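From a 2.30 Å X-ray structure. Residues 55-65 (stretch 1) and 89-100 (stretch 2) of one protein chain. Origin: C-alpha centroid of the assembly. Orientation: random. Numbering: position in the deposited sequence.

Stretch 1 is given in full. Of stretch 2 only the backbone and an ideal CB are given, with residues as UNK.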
# COMPACT_ATOMS: atom_id res chain seq x y z
N VAL A 55 -8.64 -9.30 12.67
CA VAL A 55 -7.41 -8.57 12.98
C VAL A 55 -7.05 -7.60 11.87
O VAL A 55 -6.61 -6.48 12.13
CB VAL A 55 -6.22 -9.53 13.20
CG1 VAL A 55 -4.90 -8.77 13.08
CG2 VAL A 55 -6.34 -10.21 14.57
N LEU A 56 -7.25 -8.02 10.62
CA LEU A 56 -6.92 -7.16 9.49
C LEU A 56 -7.87 -5.95 9.48
O LEU A 56 -7.45 -4.82 9.21
CB LEU A 56 -7.02 -7.95 8.17
CG LEU A 56 -6.48 -7.27 6.90
CD1 LEU A 56 -7.42 -6.18 6.40
CD2 LEU A 56 -5.10 -6.70 7.20
N LYS A 57 -9.15 -6.20 9.79
CA LYS A 57 -10.14 -5.12 9.82
C LYS A 57 -9.80 -4.10 10.93
O LYS A 57 -9.89 -2.89 10.70
CB LYS A 57 -11.54 -5.70 10.04
CG LYS A 57 -12.66 -4.67 9.91
CD LYS A 57 -14.02 -5.30 10.13
CE LYS A 57 -14.24 -5.67 11.59
NZ LYS A 57 -15.58 -6.29 11.83
N ARG A 58 -9.42 -4.59 12.10
CA ARG A 58 -9.07 -3.72 13.22
C ARG A 58 -7.83 -2.89 12.90
O ARG A 58 -7.67 -1.77 13.39
CB ARG A 58 -8.82 -4.54 14.48
CG ARG A 58 -10.09 -4.98 15.17
CD ARG A 58 -9.80 -5.97 16.29
NE ARG A 58 -11.03 -6.43 16.93
CZ ARG A 58 -11.77 -5.68 17.73
NH1 ARG A 58 -11.41 -4.43 18.01
NH2 ARG A 58 -12.89 -6.17 18.25
N ILE A 59 -6.94 -3.44 12.08
CA ILE A 59 -5.74 -2.71 11.70
C ILE A 59 -6.17 -1.58 10.76
O ILE A 59 -5.66 -0.45 10.84
CB ILE A 59 -4.72 -3.62 10.97
CG1 ILE A 59 -4.13 -4.63 11.96
CG2 ILE A 59 -3.62 -2.78 10.32
CD1 ILE A 59 -3.15 -5.63 11.35
N ALA A 60 -7.12 -1.90 9.89
CA ALA A 60 -7.63 -0.95 8.92
C ALA A 60 -8.39 0.19 9.61
O ALA A 60 -8.32 1.34 9.17
CB ALA A 60 -8.55 -1.66 7.94
N LEU A 61 -9.10 -0.13 10.69
CA LEU A 61 -9.88 0.86 11.43
C LEU A 61 -9.31 1.12 12.81
O LEU A 61 -10.04 1.46 13.74
CB LEU A 61 -11.32 0.36 11.55
CG LEU A 61 -12.06 -0.03 10.27
CD1 LEU A 61 -13.29 -0.82 10.65
CD2 LEU A 61 -12.43 1.20 9.45
N LEU A 62 -8.00 0.98 12.94
CA LEU A 62 -7.32 1.14 14.21
C LEU A 62 -7.79 2.22 15.19
O LEU A 62 -8.06 1.93 16.34
CB LEU A 62 -5.81 1.28 14.00
CG LEU A 62 -5.02 1.02 15.29
CD1 LEU A 62 -5.19 -0.43 15.71
CD2 LEU A 62 -3.55 1.34 15.05
N GLU A 63 -7.84 3.48 14.76
CA GLU A 63 -8.26 4.53 15.68
C GLU A 63 -9.49 5.23 15.15
O GLU A 63 -9.82 6.34 15.56
CB GLU A 63 -7.11 5.52 15.90
CG GLU A 63 -5.98 4.94 16.73
CD GLU A 63 -4.63 5.51 16.37
OE1 GLU A 63 -3.64 5.14 17.03
OE2 GLU A 63 -4.55 6.32 15.42
N ARG A 64 -10.18 4.54 14.25
CA ARG A 64 -11.39 5.03 13.61
C ARG A 64 -12.55 4.11 13.99
O ARG A 64 -13.60 4.16 13.35
CB ARG A 64 -11.24 4.99 12.09
CG ARG A 64 -10.14 5.86 11.48
CD ARG A 64 -10.09 5.60 9.97
NE ARG A 64 -11.43 5.33 9.46
CZ ARG A 64 -11.72 4.88 8.25
NH1 ARG A 64 -10.74 4.65 7.38
NH2 ARG A 64 -12.98 4.64 7.91
N THR A 65 -12.37 3.29 15.01
CA THR A 65 -13.40 2.34 15.43
C THR A 65 -14.76 2.91 15.79
O THR A 65 -15.79 2.27 15.56
CB THR A 65 -12.91 1.48 16.61
OG1 THR A 65 -12.83 2.27 17.80
CG2 THR A 65 -11.55 0.92 16.29
N UNK A 89 -0.33 5.71 13.45
CA UNK A 89 -0.10 4.26 13.18
C UNK A 89 -1.42 3.55 12.89
O UNK A 89 -2.48 3.92 13.41
CB UNK A 89 0.59 3.59 14.37
N UNK A 90 -1.35 2.50 12.06
CA UNK A 90 -2.55 1.77 11.69
C UNK A 90 -3.15 2.42 10.46
O UNK A 90 -2.47 3.20 9.79
CB UNK A 90 -3.56 1.74 12.84
N UNK A 91 -4.39 2.10 10.13
CA UNK A 91 -5.01 2.71 8.97
C UNK A 91 -5.11 1.86 7.71
O UNK A 91 -4.66 0.71 7.67
CB UNK A 91 -4.24 3.98 8.63
N UNK A 92 -5.70 2.44 6.68
CA UNK A 92 -5.89 1.77 5.39
C UNK A 92 -4.59 1.42 4.68
O UNK A 92 -4.48 0.34 4.10
CB UNK A 92 -6.74 2.66 4.47
N UNK A 93 -3.62 2.32 4.70
CA UNK A 93 -2.34 2.06 4.04
C UNK A 93 -1.60 0.86 4.67
O UNK A 93 -1.08 -0.00 3.97
CB UNK A 93 -1.46 3.31 4.11
N UNK A 94 -1.57 0.82 5.99
CA UNK A 94 -0.93 -0.28 6.70
C UNK A 94 -1.58 -1.60 6.27
O UNK A 94 -0.89 -2.53 5.85
CB UNK A 94 -1.03 -0.09 8.21
N UNK A 95 -2.90 -1.65 6.38
CA UNK A 95 -3.67 -2.84 6.01
C UNK A 95 -3.37 -3.29 4.58
O UNK A 95 -3.10 -4.47 4.34
CB UNK A 95 -5.17 -2.57 6.16
N UNK A 96 -3.42 -2.36 3.63
CA UNK A 96 -3.17 -2.64 2.23
C UNK A 96 -1.77 -3.20 2.00
O UNK A 96 -1.57 -4.09 1.18
CB UNK A 96 -3.37 -1.37 1.40
N UNK A 97 -0.80 -2.64 2.73
CA UNK A 97 0.59 -3.07 2.62
C UNK A 97 0.74 -4.49 3.15
O UNK A 97 1.50 -5.29 2.60
CB UNK A 97 1.51 -2.12 3.38
N UNK A 98 0.00 -4.80 4.21
CA UNK A 98 0.04 -6.14 4.79
C UNK A 98 -0.60 -7.12 3.81
O UNK A 98 -0.08 -8.21 3.57
CB UNK A 98 -0.67 -6.18 6.14
N UNK A 99 -1.73 -6.71 3.22
CA UNK A 99 -2.43 -7.56 2.27
C UNK A 99 -1.55 -7.86 1.04
O UNK A 99 -1.58 -8.97 0.50
CB UNK A 99 -3.74 -6.90 1.84
N UNK A 100 -0.77 -6.88 0.61
CA UNK A 100 0.10 -7.10 -0.55
C UNK A 100 1.20 -8.13 -0.25
O UNK A 100 1.64 -8.86 -1.14
CB UNK A 100 0.73 -5.78 -0.99

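Stretch 1 ends its helix at Ala 60 and continues into a type I beta turn from Leu 61 to Arg 64, while the helix of stretch 2 runs back past it, the two axes 8.3 Å apart at their closest and inclined at 144°.

At position 89 the CA-to-CB bond points sideways, with the ideal CB 4.8 Å from Leu 62 CD2 and 5.2 Å from Glu 63 OE1. A modest aliphatic side chain could reach the leucine, and a polar or basic one could turn to the carboxylate. The residue is Val 89, whose CG1 lies 3.9 Å from Leu 62 CD2, so the apolar option is taken.

Position 90 leaves little choice. Its ideal CB points toward stretch 1 and would lie 2.2 Å from Leu 62 CD2, a clash, and phi/psi of 89/-165 would also jam a CB against the preceding carbonyl oxygen. Glycine suits both constraints, and Gly 90 lets Leu 62 CD2 pack 3.5 Å from its CA.

At position 91 the ideal CB points away and meets no obstacle in stretch 1, but phi/psi of 103/179 again calls for glycine. Gly 91 occupies the N-cap position. The contact here is made by the backbone: Gly 91 N donates a hydrogen bond to Ile 59 O (2.9 Å), an acceptor near the end of its helix. In addition, Gly 91 CA lies 3.6 Å from Ala 60 O in a CA-H...O contact.

Position 92 directs its CB away, yet a longer side chain could fold back toward Ala 60, with the Arg 64 guanidinium nearby. Leucine, isoleucine or methionine would fit, and an acidic residue might approach the arginine. Ile 92, with both chi angles m, brings CD1 to 4.2 Å from Ala 60 CB; its CG1 lies at the edge of the guanidinium, 3.9 Å from Arg 64 NH1.

Position 93 has nothing of stretch 1 within reach and tolerates many residues; it is Asp 93.

Position 94 points toward Ile 59, its ideal CB 4.3 Å from Ile 59 CG2. A small or beta-branched side chain suits the space. Thr 94 places CG2 3.9 Å from Ile 59 CG2, while its OG1 donates a weak hydrogen bond to Gly 90 O (3.0 Å).

At position 95 the CB heads toward stretch 1 and is already 3.9 Å from Ala 60 CB and 4.3 Å from Leu 56 CD2. A small apolar residue fits this close approach, and Ala 95 fills it with its methyl group.

Position 96 points away and position 97 is out of reach, so stretch 1 constrains neither; they are Ala 96 and Glu 97.

Position 98 points toward Leu 56 and Ile 59, where leucine, isoleucine or methionine could pack. Ile 98 sets CD1 3.9 Å from Ile 59 CD1 and CG2 4.3 Å from Leu 56 CD2.

Position 99 points sideways, and an apolar chain of some length, such as leucine, isoleucine or methionine, could reach Leu 56. Met 99, m at all three chi angles, brings SD to 3.9 Å from Leu 56 CG.

Position 100 lies beyond reach and is Asn 100.

Stretch 2, residues 89-100: VGGIDTAAEIMN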
# COMPACT_ATOMS: atom_id res chain seq x y z
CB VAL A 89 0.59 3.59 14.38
CG1 VAL A 89 -0.38 3.48 15.54
CG2 VAL A 89 1.13 2.22 13.98
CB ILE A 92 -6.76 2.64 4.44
CG1 ILE A 92 -8.09 2.98 5.12
CG2 ILE A 92 -7.00 1.90 3.13
CD1 ILE A 92 -8.89 1.77 5.56
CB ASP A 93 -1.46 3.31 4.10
CG ASP A 93 -1.53 4.11 2.81
OD1 ASP A 93 -0.91 3.68 1.81
OD2 ASP A 93 -2.21 5.16 2.80
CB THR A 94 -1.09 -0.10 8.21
OG1 THR A 94 -0.55 1.17 8.59
CG2 THR A 94 -0.36 -1.21 8.97
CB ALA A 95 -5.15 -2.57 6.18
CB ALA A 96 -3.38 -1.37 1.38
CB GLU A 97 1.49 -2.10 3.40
CG GLU A 97 1.88 -0.83 2.61
CD GLU A 97 2.27 0.35 3.50
OE1 GLU A 97 2.95 0.15 4.53
OE2 GLU A 97 1.92 1.50 3.15
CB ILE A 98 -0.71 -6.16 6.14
CG1 ILE A 98 0.06 -5.30 7.15
CG2 ILE A 98 -0.91 -7.60 6.60
CD1 ILE A 98 -0.56 -5.22 8.53
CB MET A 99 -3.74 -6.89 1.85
CG MET A 99 -4.81 -6.81 2.95
SD MET A 99 -5.64 -8.39 3.27
CE MET A 99 -6.95 -8.35 2.06
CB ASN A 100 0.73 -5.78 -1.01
CG ASN A 100 -0.19 -4.96 -1.87
OD1 ASN A 100 -0.95 -5.49 -2.68
ND2 ASN A 100 -0.11 -3.64 -1.72
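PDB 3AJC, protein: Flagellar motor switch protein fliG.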